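Local coordinates for protein citrate lyase (Yersinia pestis, PDB 3QLL) that is a putative citrate lyase beta subunit, similar to CitE, with probable lyase activity and magnesium binding, at residues Ile72-Ser77 with Glu84-Lys89; Asn171-Ile176 with Ala184-Gly189; Phe230-Val235 with Ala254-Ala259. One frame throughout, in Å; residues are numbered along the deposited sequence.

Contact 1 of 3, residues Ile72-Ser77 with Glu84-Lys89; sequences IDLEDS and EQARQK
A single methyl group carries the whole touch between Leu74 and the helical segment 84-89: CD2 of Leu74 rests on the backbone of Ala86 as much as on its side chain. The setting is a closed eight-stranded parallel barrel, where strand 69-73 ends and a loop leads on to helix 83-91. Leu74 CD2 lies 3.4 Å from Ala86 O. The same Leu74 CD2 meets Ala86 CB at 3.9 Å and also touches Arg87 N, so the methyl sits against the peptide that joins the two helical residues. The leucine reaches it with CG anti to its own carbonyl carbon (chi1 -62°). Arg87 sends its guanidinium elsewhere, pairing with Glu84 of the same helix and with Glu118 and Asp119 of helix 114-125. Behind Leu74 the turn is braced by Asp73, whose carboxylate also forms a salt bridge with Arg107, a predicted substrate-binding residue. Glu75 N donates to Asp73 OD1 in an Asx turn, arriving from above the carboxylate plane, while Ser77 OG donates to the other oxygen, Asp73 OD2, over 2.8 Å.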
ATOM      1  N   ILE A  72       8.543  22.465 -21.212  1.00 58.17           N
ATOM      2  CA  ILE A  72       8.980  22.153 -22.547  1.00 60.31           C
ATOM      3  C   ILE A  72       9.410  20.710 -22.602  1.00 57.79           C
ATOM      4  O   ILE A  72      10.304  20.291 -21.849  1.00 52.76           O
ATOM      5  CB  ILE A  72      10.150  23.059 -22.969  1.00 66.50           C
ATOM      6  CG1 ILE A  72       9.813  24.528 -22.745  1.00 62.55           C
ATOM      7  CG2 ILE A  72      10.577  22.757 -24.414  1.00 69.96           C
ATOM      8  CD1 ILE A  72      11.002  25.411 -22.890  1.00 67.25           C
ATOM      9  N   ASP A  73       8.786  19.960 -23.498  1.00 62.53           N
ATOM     10  CA  ASP A  73       8.949  18.519 -23.493  1.00 65.04           C
ATOM     11  C   ASP A  73       9.792  18.045 -24.664  1.00 61.85           C
ATOM     12  O   ASP A  73       9.431  18.259 -25.815  1.00 61.58           O
ATOM     13  CB  ASP A  73       7.573  17.833 -23.478  1.00 59.33           C
ATOM     14  CG  ASP A  73       7.667  16.333 -23.287  1.00 58.71           C
ATOM     15  OD1 ASP A  73       8.605  15.848 -22.595  1.00 53.97           O
ATOM     16  OD2 ASP A  73       6.722  15.656 -23.735  1.00 61.70           O
ATOM     17  N   LEU A  74      10.860  17.316 -24.345  1.00 59.37           N
ATOM     18  CA  LEU A  74      11.708  16.689 -25.350  1.00 58.63           C
ATOM     19  C   LEU A  74      11.407  15.211 -25.526  1.00 60.68           C
ATOM     20  O   LEU A  74      12.009  14.562 -26.375  1.00 64.05           O
ATOM     21  CB  LEU A  74      13.178  16.860 -24.992  1.00 55.02           C
ATOM     22  CG  LEU A  74      13.719  18.286 -24.928  1.00 61.83           C
ATOM     23  CD1 LEU A  74      15.166  18.252 -24.439  1.00 57.14           C
ATOM     24  CD2 LEU A  74      13.548  19.030 -26.291  1.00 59.12           C
ATOM     25  N   GLU A  75      10.516  14.659 -24.707  1.00 68.13           N
ATOM     26  CA  GLU A  75      10.361  13.207 -24.663  1.00 77.21           C
ATOM     27  C   GLU A  75       9.191  12.700 -25.510  1.00 79.51           C
ATOM     28  O   GLU A  75       9.220  12.790 -26.727  1.00 84.18           O
ATOM     29  CB  GLU A  75      10.218  12.681 -23.239  1.00 78.80           C
ATOM     30  CG  GLU A  75      10.519  11.196 -23.160  1.00 78.50           C
ATOM     31  CD  GLU A  75      10.142  10.628 -21.827  1.00 80.08           C
ATOM     32  OE1 GLU A  75       9.502  11.382 -21.076  1.00 80.06           O
ATOM     33  OE2 GLU A  75      10.499   9.462 -21.517  1.00 84.36           O
ATOM     34  N   ASP A  76       8.143  12.210 -24.842  1.00 83.66           N
ATOM     35  CA  ASP A  76       7.155  11.321 -25.474  1.00 98.95           C
ATOM     36  C   ASP A  76       6.270  12.016 -26.490  1.00 91.98           C
ATOM     37  O   ASP A  76       5.701  11.371 -27.361  1.00100.05           O
ATOM     38  CB  ASP A  76       6.311  10.570 -24.425  1.00109.13           C
ATOM     39  CG  ASP A  76       6.948   9.240 -23.993  1.00120.00           C
ATOM     40  OD1 ASP A  76       7.775   8.697 -24.759  1.00127.72           O
ATOM     41  OD2 ASP A  76       6.638   8.741 -22.883  1.00117.26           O
ATOM     42  N   SER A  77       6.194  13.335 -26.405  1.00 83.17           N
ATOM     43  CA  SER A  77       5.446  14.100 -27.395  1.00 92.17           C
ATOM     44  C   SER A  77       6.287  14.346 -28.660  1.00 92.11           C
ATOM     45  O   SER A  77       5.751  14.550 -29.746  1.00106.91           O
ATOM     46  CB  SER A  77       4.988  15.421 -26.774  1.00 96.36           C
ATOM     47  OG  SER A  77       6.093  16.204 -26.358  1.00 96.69           O
ATOM     48  N   GLU A  84      16.688  16.021 -32.233  1.00 85.51           N
ATOM     49  CA  GLU A  84      17.710  17.039 -32.445  1.00 85.06           C
ATOM     50  C   GLU A  84      17.066  18.397 -32.715  1.00 83.72           C
ATOM     51  O   GLU A  84      17.460  19.418 -32.141  1.00 77.45           O
ATOM     52  CB  GLU A  84      18.649  16.661 -33.585  1.00 82.89           C
ATOM     53  CG  GLU A  84      19.822  17.613 -33.725  1.00 92.05           C
ATOM     54  CD  GLU A  84      20.876  17.451 -32.639  1.00117.01           C
ATOM     55  OE1 GLU A  84      21.319  16.304 -32.387  1.00129.36           O
ATOM     56  OE2 GLU A  84      21.256  18.462 -32.013  1.00122.43           O
ATOM     57  N   GLN A  85      16.099  18.399 -33.626  1.00 88.38           N
ATOM     58  CA  GLN A  85      15.299  19.579 -33.898  1.00102.02           C
ATOM     59  C   GLN A  85      14.761  20.173 -32.566  1.00 90.55           C
ATOM     60  O   GLN A  85      15.157  21.269 -32.171  1.00 87.06           O
ATOM     61  CB  GLN A  85      14.135  19.215 -34.818  1.00113.29           C
ATOM     62  CG  GLN A  85      13.319  20.398 -35.300  1.00129.03           C
ATOM     63  CD  GLN A  85      14.036  21.130 -36.436  1.00141.69           C
ATOM     64  OE1 GLN A  85      14.193  20.596 -37.538  1.00144.11           O
ATOM     65  NE2 GLN A  85      14.490  22.349 -36.162  1.00145.68           N
ATOM     66  N   ALA A  86      13.957  19.388 -31.833  1.00 88.68           N
ATOM     67  CA  ALA A  86      13.268  19.824 -30.586  1.00 84.30           C
ATOM     68  C   ALA A  86      14.258  20.315 -29.534  1.00 80.51           C
ATOM     69  O   ALA A  86      14.004  21.267 -28.791  1.00 80.87           O
ATOM     70  CB  ALA A  86      12.444  18.681 -30.025  1.00 72.90           C
ATOM     71  N   ARG A  87      15.374  19.619 -29.461  1.00 70.03           N
ATOM     72  CA  ARG A  87      16.469  19.947 -28.568  1.00 79.01           C
ATOM     73  C   ARG A  87      16.918  21.402 -28.681  1.00 97.12           C
ATOM     74  O   ARG A  87      16.836  22.162 -27.715  1.00 99.24           O
ATOM     75  CB  ARG A  87      17.648  19.016 -28.836  1.00 72.95           C
ATOM     76  CG  ARG A  87      18.805  19.088 -27.878  1.00 69.55           C
ATOM     77  CD  ARG A  87      19.778  17.933 -28.183  1.00 72.84           C
ATOM     78  NE  ARG A  87      19.144  16.654 -27.892  1.00 72.06           N
ATOM     79  CZ  ARG A  87      19.101  15.613 -28.714  1.00 81.41           C
ATOM     80  NH1 ARG A  87      19.682  15.662 -29.904  1.00 91.10           N
ATOM     81  NH2 ARG A  87      18.487  14.503 -28.326  1.00 92.09           N
ATOM     82  N   GLN A  88      17.400  21.790 -29.867  1.00102.08           N
ATOM     83  CA  GLN A  88      18.006  23.116 -30.025  1.00111.65           C
ATOM     84  C   GLN A  88      17.096  24.372 -29.955  1.00 65.49           C
ATOM     85  O   GLN A  88      17.515  25.424 -29.500  1.00 77.94           O
ATOM     86  CB  GLN A  88      18.790  23.133 -31.319  1.00118.04           C
ATOM     87  CG  GLN A  88      19.984  22.219 -31.243  1.00128.85           C
ATOM     88  CD  GLN A  88      20.495  21.792 -32.611  1.00139.72           C
ATOM     89  OE1 GLN A  88      19.719  21.506 -33.528  1.00139.87           O
ATOM     90  NE2 GLN A  88      21.817  21.679 -32.720  1.00142.79           N
ATOM     91  N   LYS A  89      15.859  24.255 -30.372  1.00 63.27           N
ATOM     92  CA  LYS A  89      14.877  25.284 -30.038  1.00 96.92           C
ATOM     93  C   LYS A  89      14.779  25.609 -28.552  1.00 89.74           C
ATOM     94  O   LYS A  89      14.765  26.778 -28.136  1.00 88.53           O
ATOM     95  CB  LYS A  89      13.532  24.883 -30.544  1.00 99.37           C
ATOM     96  CG  LYS A  89      13.531  24.880 -32.029  1.00111.96           C
ATOM     97  CD  LYS A  89      12.208  24.460 -32.562  1.00128.55           C
ATOM     98  CE  LYS A  89      12.260  24.500 -34.064  1.00139.06           C
ATOM     99  NZ  LYS A  89      10.988  24.074 -34.736  1.00145.52           N
TER

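Contact 2 of 3, residues Asn171-Ile176 with Ala184-Gly189; sequences NAVESI and AGLIFG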
ATOM      1  N   ASN A 171       8.928   1.382  -6.025  1.00 39.60           N
ATOM      2  CA  ASN A 171       9.544   0.620  -4.924  1.00 41.20           C
ATOM      3  C   ASN A 171      10.719   1.372  -4.273  1.00 45.34           C
ATOM      4  O   ASN A 171      11.105   1.074  -3.158  1.00 43.19           O
ATOM      5  CB  ASN A 171       9.962  -0.800  -5.365  1.00 47.61           C
ATOM      6  CG  ASN A 171       8.762  -1.713  -5.517  1.00 56.59           C
ATOM      7  OD1 ASN A 171       7.711  -1.459  -4.941  1.00 65.30           O
ATOM      8  ND2 ASN A 171       8.897  -2.755  -6.293  1.00 52.95           N
ATOM      9  N   ALA A 172      11.305   2.316  -5.001  1.00 47.24           N
ATOM     10  CA  ALA A 172      12.396   3.084  -4.444  1.00 37.61           C
ATOM     11  C   ALA A 172      11.951   4.512  -4.119  1.00 37.69           C
ATOM     12  O   ALA A 172      12.801   5.378  -3.943  1.00 41.66           O
ATOM     13  CB  ALA A 172      13.584   3.104  -5.415  1.00 36.93           C
ATOM     14  N   VAL A 173      10.637   4.765  -4.054  1.00 37.55           N
ATOM     15  CA  VAL A 173      10.166   6.157  -3.988  1.00 38.69           C
ATOM     16  C   VAL A 173      10.632   6.888  -2.719  1.00 47.04           C
ATOM     17  O   VAL A 173      10.919   8.075  -2.756  1.00 45.71           O
ATOM     18  CB  VAL A 173       8.615   6.307  -4.207  1.00 41.44           C
ATOM     19  CG1 VAL A 173       7.803   5.868  -2.970  1.00 34.72           C
ATOM     20  CG2 VAL A 173       8.272   7.741  -4.587  1.00 31.67           C
ATOM     21  N   GLU A 174      10.738   6.160  -1.613  1.00 34.74           N
ATOM     22  CA  GLU A 174      11.218   6.749  -0.380  1.00 46.84           C
ATOM     23  C   GLU A 174      12.654   7.246  -0.548  1.00 41.34           C
ATOM     24  O   GLU A 174      12.978   8.357  -0.157  1.00 54.52           O
ATOM     25  CB  GLU A 174      11.093   5.760   0.804  1.00 37.68           C
ATOM     26  CG  GLU A 174       9.604   5.403   1.094  1.00 63.73           C
ATOM     27  CD  GLU A 174       8.986   4.450   0.050  1.00 69.48           C
ATOM     28  OE1 GLU A 174       9.758   3.759  -0.649  1.00 73.54           O
ATOM     29  OE2 GLU A 174       7.734   4.395  -0.078  1.00 69.27           O
ATOM     30  N   SER A 175      13.512   6.447  -1.154  1.00 42.20           N
ATOM     31  CA  SER A 175      14.891   6.883  -1.303  1.00 37.33           C
ATOM     32  C   SER A 175      15.063   7.980  -2.369  1.00 47.30           C
ATOM     33  O   SER A 175      15.975   8.793  -2.218  1.00 58.03           O
ATOM     34  CB  SER A 175      15.816   5.680  -1.570  1.00 41.37           C
ATOM     35  OG  SER A 175      15.775   5.161  -2.875  1.00 68.30           O
ATOM     36  N   ILE A 176      14.260   7.964  -3.442  1.00 42.52           N
ATOM     37  CA  ILE A 176      14.245   9.028  -4.471  1.00 44.72           C
ATOM     38  C   ILE A 176      13.832  10.403  -3.915  1.00 45.09           C
ATOM     39  O   ILE A 176      14.406  11.429  -4.279  1.00 47.23           O
ATOM     40  CB  ILE A 176      13.316   8.631  -5.655  1.00 43.83           C
ATOM     41  CG1 ILE A 176      13.963   7.474  -6.412  1.00 37.58           C
ATOM     42  CG2 ILE A 176      12.998   9.838  -6.564  1.00 32.72           C
ATOM     43  CD1 ILE A 176      13.029   6.734  -7.371  1.00 35.52           C
ATOM     44  N   ALA A 184      12.633  19.194  -5.977  1.00 45.77           N
ATOM     45  CA  ALA A 184      11.592  20.148  -5.590  1.00 49.84           C
ATOM     46  C   ALA A 184      10.166  19.612  -5.720  1.00 50.81           C
ATOM     47  O   ALA A 184       9.220  20.311  -5.443  1.00 49.07           O
ATOM     48  CB  ALA A 184      11.733  21.437  -6.422  1.00 41.75           C
ATOM     49  N   GLY A 185      10.032  18.348  -6.090  1.00 49.09           N
ATOM     50  CA  GLY A 185       8.733  17.743  -6.295  1.00 52.65           C
ATOM     51  C   GLY A 185       8.823  16.503  -7.170  1.00 53.17           C
ATOM     52  O   GLY A 185       9.806  16.279  -7.887  1.00 54.13           O
ATOM     53  N   LEU A 186       7.792  15.672  -7.083  1.00 52.64           N
ATOM     54  CA  LEU A 186       7.686  14.483  -7.913  1.00 45.38           C
ATOM     55  C   LEU A 186       6.330  14.461  -8.664  1.00 43.68           C
ATOM     56  O   LEU A 186       5.268  14.666  -8.066  1.00 45.47           O
ATOM     57  CB  LEU A 186       7.829  13.236  -7.055  1.00 38.64           C
ATOM     58  CG  LEU A 186       9.205  12.987  -6.437  1.00 40.04           C
ATOM     59  CD1 LEU A 186       9.142  11.793  -5.488  1.00 34.17           C
ATOM     60  CD2 LEU A 186      10.279  12.748  -7.553  1.00 30.76           C
ATOM     61  N   ILE A 187       6.380  14.136  -9.943  1.00 42.24           N
ATOM     62  CA  ILE A 187       5.202  13.954 -10.746  1.00 41.47           C
ATOM     63  C   ILE A 187       4.879  12.439 -10.835  1.00 47.82           C
ATOM     64  O   ILE A 187       5.786  11.606 -10.897  1.00 43.25           O
ATOM     65  CB  ILE A 187       5.398  14.535 -12.184  1.00 52.40           C
ATOM     66  CG1 ILE A 187       5.664  16.038 -12.117  1.00 42.91           C
ATOM     67  CG2 ILE A 187       4.194  14.263 -13.058  1.00 51.05           C
ATOM     68  CD1 ILE A 187       6.150  16.629 -13.410  1.00 39.33           C
ATOM     69  N   PHE A 188       3.602  12.080 -10.709  1.00 48.69           N
ATOM     70  CA  PHE A 188       3.161  10.701 -10.922  1.00 44.68           C
ATOM     71  C   PHE A 188       2.976  10.465 -12.393  1.00 48.52           C
ATOM     72  O   PHE A 188       2.329  11.260 -13.091  1.00 46.75           O
ATOM     73  CB  PHE A 188       1.839  10.454 -10.222  1.00 46.24           C
ATOM     74  CG  PHE A 188       1.362   9.016 -10.268  1.00 47.34           C
ATOM     75  CD1 PHE A 188       2.178   7.978  -9.830  1.00 45.31           C
ATOM     76  CD2 PHE A 188       0.073   8.712 -10.706  1.00 47.90           C
ATOM     77  CE1 PHE A 188       1.732   6.653  -9.838  1.00 46.04           C
ATOM     78  CE2 PHE A 188      -0.383   7.379 -10.721  1.00 51.39           C
ATOM     79  CZ  PHE A 188       0.445   6.353 -10.289  1.00 46.75           C
ATOM     80  N   GLY A 189       3.516   9.372 -12.905  1.00 47.85           N
ATOM     81  CA  GLY A 189       3.262   9.073 -14.313  1.00 40.74           C
ATOM     82  C   GLY A 189       2.275   7.910 -14.426  1.00 47.17           C
ATOM     83  O   GLY A 189       2.699   6.755 -14.624  1.00 42.08           O
TER
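Leu186 spreads its two methyls between two residues of the short helix 173-177, and those two touches make up the direct contact. CD2 of Leu186 lies 4.1 Å from CG2 of Ile176, and CD1 of Leu186 lies 4.2 Å from CG2 of Val173. All three side chains are buried and wholly aliphatic, and no hydrogen bond crosses between the segments. The leucine supplies both touches: its CG stands anti to its own carbonyl carbon (chi1 -68°), and the fork at CG presents one methyl to each partner. On the helix, Val173 and Ile176 are three residues apart and so lie close to the same side, which lets one leucine meet both. Ile176 crosses obliquely over Leu186 and uses its CG2 branch for the touch.

The touching is confined to these methyls; the backbones stay apart, with Ile176 CA 9.2 Å from Leu186 CA. On the more exposed side of the helix, where Ser175 lies, the chemistry turns polar. Ala172, at the N-cap position, offers its carbonyl to two donors: Ile176 N reaches Ala172 O over 3.0 Å, and Ser175 OG reaches the same oxygen over 3.2 Å, tilted 21° from the carbonyl plane. Glu174 points away from the strand and forms a salt bridge with Arg212, which also donates to Asn171 OD1; Asn171 in turn packs on Met219 of the second subunit.

This is helix-on-strand packing on the outside of the beta-barrel. Strand 183-188 runs between strands 159-164 and 224-226, while Ile164 of the former touches both Val173 and Ile176, and Leu213 of helix 203-220 closes on Val173 and Leu186.

Contact 3 of 3, residues Phe230-Val235 with Ala254-Ala259; sequences FDVHDV and AAIHPA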
ATOM      1  N   PHE A 230      -5.906  12.181 -19.353  1.00 66.47           N
ATOM      2  CA  PHE A 230      -5.806  11.949 -20.801  1.00 83.01           C
ATOM      3  C   PHE A 230      -6.944  12.587 -21.626  1.00 84.93           C
ATOM      4  O   PHE A 230      -6.670  13.252 -22.624  1.00 91.66           O
ATOM      5  CB  PHE A 230      -5.719  10.432 -21.099  1.00111.02           C
ATOM      6  CG  PHE A 230      -7.008   9.666 -20.835  1.00134.61           C
ATOM      7  CD1 PHE A 230      -7.572   9.645 -19.564  1.00140.16           C
ATOM      8  CD2 PHE A 230      -7.659   8.979 -21.857  1.00142.83           C
ATOM      9  CE1 PHE A 230      -8.759   8.958 -19.314  1.00143.81           C
ATOM     10  CE2 PHE A 230      -8.848   8.284 -21.610  1.00147.92           C
ATOM     11  CZ  PHE A 230      -9.394   8.275 -20.334  1.00147.46           C
ATOM     12  N   ASP A 231      -8.202  12.307 -21.282  1.00 80.16           N
ATOM     13  CA  ASP A 231      -9.336  12.770 -22.086  1.00 73.82           C
ATOM     14  C   ASP A 231      -9.575  14.288 -21.937  1.00 64.69           C
ATOM     15  O   ASP A 231     -10.137  14.764 -20.943  1.00 65.38           O
ATOM     16  CB  ASP A 231     -10.590  11.980 -21.702  1.00 78.76           C
ATOM     17  CG  ASP A 231     -11.590  11.882 -22.826  1.00 82.50           C
ATOM     18  OD1 ASP A 231     -11.594  12.758 -23.712  1.00 77.66           O
ATOM     19  OD2 ASP A 231     -12.344  10.888 -22.846  1.00 88.41           O
ATOM     20  N   VAL A 232      -9.243  15.027 -22.984  1.00 63.00           N
ATOM     21  CA  VAL A 232      -9.473  16.468 -23.031  1.00 67.70           C
ATOM     22  C   VAL A 232     -10.955  16.821 -23.090  1.00 75.49           C
ATOM     23  O   VAL A 232     -11.358  17.891 -22.627  1.00 71.22           O
ATOM     24  CB  VAL A 232      -8.783  17.092 -24.254  1.00 85.43           C
ATOM     25  CG1 VAL A 232      -8.498  18.563 -24.005  1.00 83.85           C
ATOM     26  CG2 VAL A 232      -7.503  16.319 -24.608  1.00 91.34           C
ATOM     27  N   HIS A 233     -11.762  15.899 -23.616  1.00 73.93           N
ATOM     28  CA  HIS A 233     -13.178  16.158 -23.814  1.00 79.71           C
ATOM     29  C   HIS A 233     -13.998  15.841 -22.577  1.00 80.58           C
ATOM     30  O   HIS A 233     -15.070  16.403 -22.399  1.00 88.67           O
ATOM     31  CB  HIS A 233     -13.703  15.379 -25.005  1.00 88.94           C
ATOM     32  CG  HIS A 233     -13.050  15.770 -26.283  1.00 99.21           C
ATOM     33  ND1 HIS A 233     -12.773  17.083 -26.593  1.00100.93           N
ATOM     34  CD2 HIS A 233     -12.619  15.033 -27.331  1.00102.34           C
ATOM     35  CE1 HIS A 233     -12.191  17.137 -27.777  1.00 99.41           C
ATOM     36  NE2 HIS A 233     -12.088  15.908 -28.247  1.00103.21           N
ATOM     37  N   ASP A 234     -13.492  14.945 -21.733  1.00 70.86           N
ATOM     38  CA  ASP A 234     -14.171  14.572 -20.499  1.00 66.42           C
ATOM     39  C   ASP A 234     -13.787  15.503 -19.350  1.00 57.68           C
ATOM     40  O   ASP A 234     -13.087  15.090 -18.398  1.00 54.83           O
ATOM     41  CB  ASP A 234     -13.850  13.102 -20.152  1.00 62.54           C
ATOM     42  CG  ASP A 234     -14.518  12.635 -18.861  1.00 62.02           C
ATOM     43  OD1 ASP A 234     -15.499  13.268 -18.424  1.00 75.88           O
ATOM     44  OD2 ASP A 234     -14.103  11.602 -18.305  1.00 68.65           O
ATOM     45  N   VAL A 235     -14.344  16.713 -19.376  1.00 54.23           N
ATOM     46  CA  VAL A 235     -14.138  17.696 -18.304  1.00 61.04           C
ATOM     47  C   VAL A 235     -14.614  17.189 -16.912  1.00 61.11           C
ATOM     48  O   VAL A 235     -13.973  17.451 -15.896  1.00 56.05           O
ATOM     49  CB  VAL A 235     -14.832  19.057 -18.668  1.00 69.05           C
ATOM     50  CG1 VAL A 235     -16.327  18.857 -18.920  1.00 76.23           C
ATOM     51  CG2 VAL A 235     -14.585  20.148 -17.632  1.00 49.09           C
ATOM     52  N   ALA A 254      -0.519  17.794 -13.379  1.00 45.92           N
ATOM     53  CA  ALA A 254      -0.027  18.058 -14.723  1.00 46.41           C
ATOM     54  C   ALA A 254      -1.151  18.104 -15.739  1.00 46.26           C
ATOM     55  O   ALA A 254      -2.300  17.691 -15.482  1.00 53.02           O
ATOM     56  CB  ALA A 254       1.019  17.011 -15.134  1.00 42.43           C
ATOM     57  N   ALA A 255      -0.808  18.533 -16.940  1.00 43.40           N
ATOM     58  CA  ALA A 255      -1.820  18.738 -17.958  1.00 45.47           C
ATOM     59  C   ALA A 255      -1.154  18.559 -19.303  1.00 53.28           C
ATOM     60  O   ALA A 255       0.038  18.773 -19.434  1.00 58.38           O
ATOM     61  CB  ALA A 255      -2.459  20.138 -17.828  1.00 45.97           C
ATOM     62  N   ILE A 256      -1.934  18.205 -20.313  1.00 65.65           N
ATOM     63  CA  ILE A 256      -1.361  17.939 -21.620  1.00 66.99           C
ATOM     64  C   ILE A 256      -2.100  18.775 -22.650  1.00 72.04           C
ATOM     65  O   ILE A 256      -1.840  18.659 -23.839  1.00 79.39           O
ATOM     66  CB  ILE A 256      -1.431  16.425 -21.992  1.00 58.88           C
ATOM     67  CG1 ILE A 256      -2.632  15.745 -21.335  1.00 63.86           C
ATOM     68  CG2 ILE A 256      -0.163  15.709 -21.561  1.00 53.31           C
ATOM     69  CD1 ILE A 256      -3.940  15.992 -22.022  1.00 71.23           C
ATOM     70  N   HIS A 257      -2.969  19.663 -22.171  1.00 74.80           N
ATOM     71  CA  HIS A 257      -3.713  20.583 -23.035  1.00 79.45           C
ATOM     72  C   HIS A 257      -4.184  21.809 -22.242  1.00 77.19           C
ATOM     73  O   HIS A 257      -4.674  21.667 -21.118  1.00 81.76           O
ATOM     74  CB  HIS A 257      -4.920  19.862 -23.653  1.00 79.85           C
ATOM     75  CG  HIS A 257      -5.587  20.635 -24.749  1.00 84.25           C
ATOM     76  ND1 HIS A 257      -6.196  21.854 -24.535  1.00 87.12           N
ATOM     77  CD2 HIS A 257      -5.740  20.363 -26.068  1.00 87.85           C
ATOM     78  CE1 HIS A 257      -6.694  22.299 -25.676  1.00 85.01           C
ATOM     79  NE2 HIS A 257      -6.434  21.413 -26.620  1.00 83.89           N
ATOM     80  N   PRO A 258      -3.990  23.019 -22.796  1.00 75.48           N
ATOM     81  CA  PRO A 258      -4.304  24.280 -22.103  1.00 74.53           C
ATOM     82  C   PRO A 258      -5.772  24.415 -21.644  1.00 69.80           C
ATOM     83  O   PRO A 258      -6.054  25.198 -20.737  1.00 77.90           O
ATOM     84  CB  PRO A 258      -3.989  25.348 -23.164  1.00 80.61           C
ATOM     85  CG  PRO A 258      -2.997  24.710 -24.089  1.00 76.43           C
ATOM     86  CD  PRO A 258      -3.389  23.249 -24.125  1.00 79.58           C
ATOM     87  N   ALA A 259      -6.689  23.677 -22.259  1.00 59.55           N
ATOM     88  CA  ALA A 259      -8.096  23.686 -21.831  1.00 68.94           C
ATOM     89  C   ALA A 259      -8.287  23.138 -20.404  1.00 65.77           C
ATOM     90  O   ALA A 259      -9.291  23.426 -19.729  1.00 68.67           O
ATOM     91  CB  ALA A 259      -8.944  22.889 -22.805  1.00 63.74           C
TER
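Val232 and His257 meet because both extend a group anti to their backbone nitrogens: CG1 of Val232 does so at a chi1 of -155°, and the imidazole of His257 at -169°. The valine methyl thereby arrives over one face of the ring, in a CH-pi contact with CG1 3.9 Å from the ring centroid and 23° off the normal. It is offset toward the rim, with His257 CG its nearest ring atom at 3.6 Å from Val232 CG1, and the two side chains cross at about a right angle. The ring is steadied at its edge, where Ala259 N donates to His257 ND1 over 3.0 Å. That bond is nearly straight and lies in the ring plane, so it would fix the rotation of the imidazole and with it the face offered to the valine.

The touching residues lie in the loops that follow strands 224-226 and 252-255, the last two of the eight-stranded beta/alpha barrel, and the contact bridges them at the surface. Beside the histidine, Ile256 points its CD1 at the other loop, approaching Phe230 O at 3.9 Å and, more loosely, Val232 CG2 at 4.4 Å. Ile256 also packs on Pro228, and its side chain lies about 7 Å from that of Arg107, predicted to bind substrate. The loop carrying Val232 has polar bracing of its own. Asp231 OD1 accepts from His233 N in an Asx turn that has Val232 at its middle, and Asp234, at the N-cap of helix 235-248, accepts from Gly237 N through its OD1.

In the fold
The three contacts follow one another along the chain, and each draws on strands of the same barrel. Contacts 1 and 2 are buried and join a strand or its end to a nearby helix; contact 3 lies at the surface and joins two loops. Contacts 1 and 2 fall on opposite sides of the chain's centre, their own centres about 23 Å apart, and so do contacts 2 and 3. Chemistry follows place: contact 2 is purely aliphatic, contact 1 sets a methyl against helix backbone beside a network of charges, and contact 3 sets a valine methyl over an imidazole face, with an isoleucine beside it. Contacts 1 and 3 both approach Arg107, the predicted substrate-binding residue, whereas contact 2 lies farther from it.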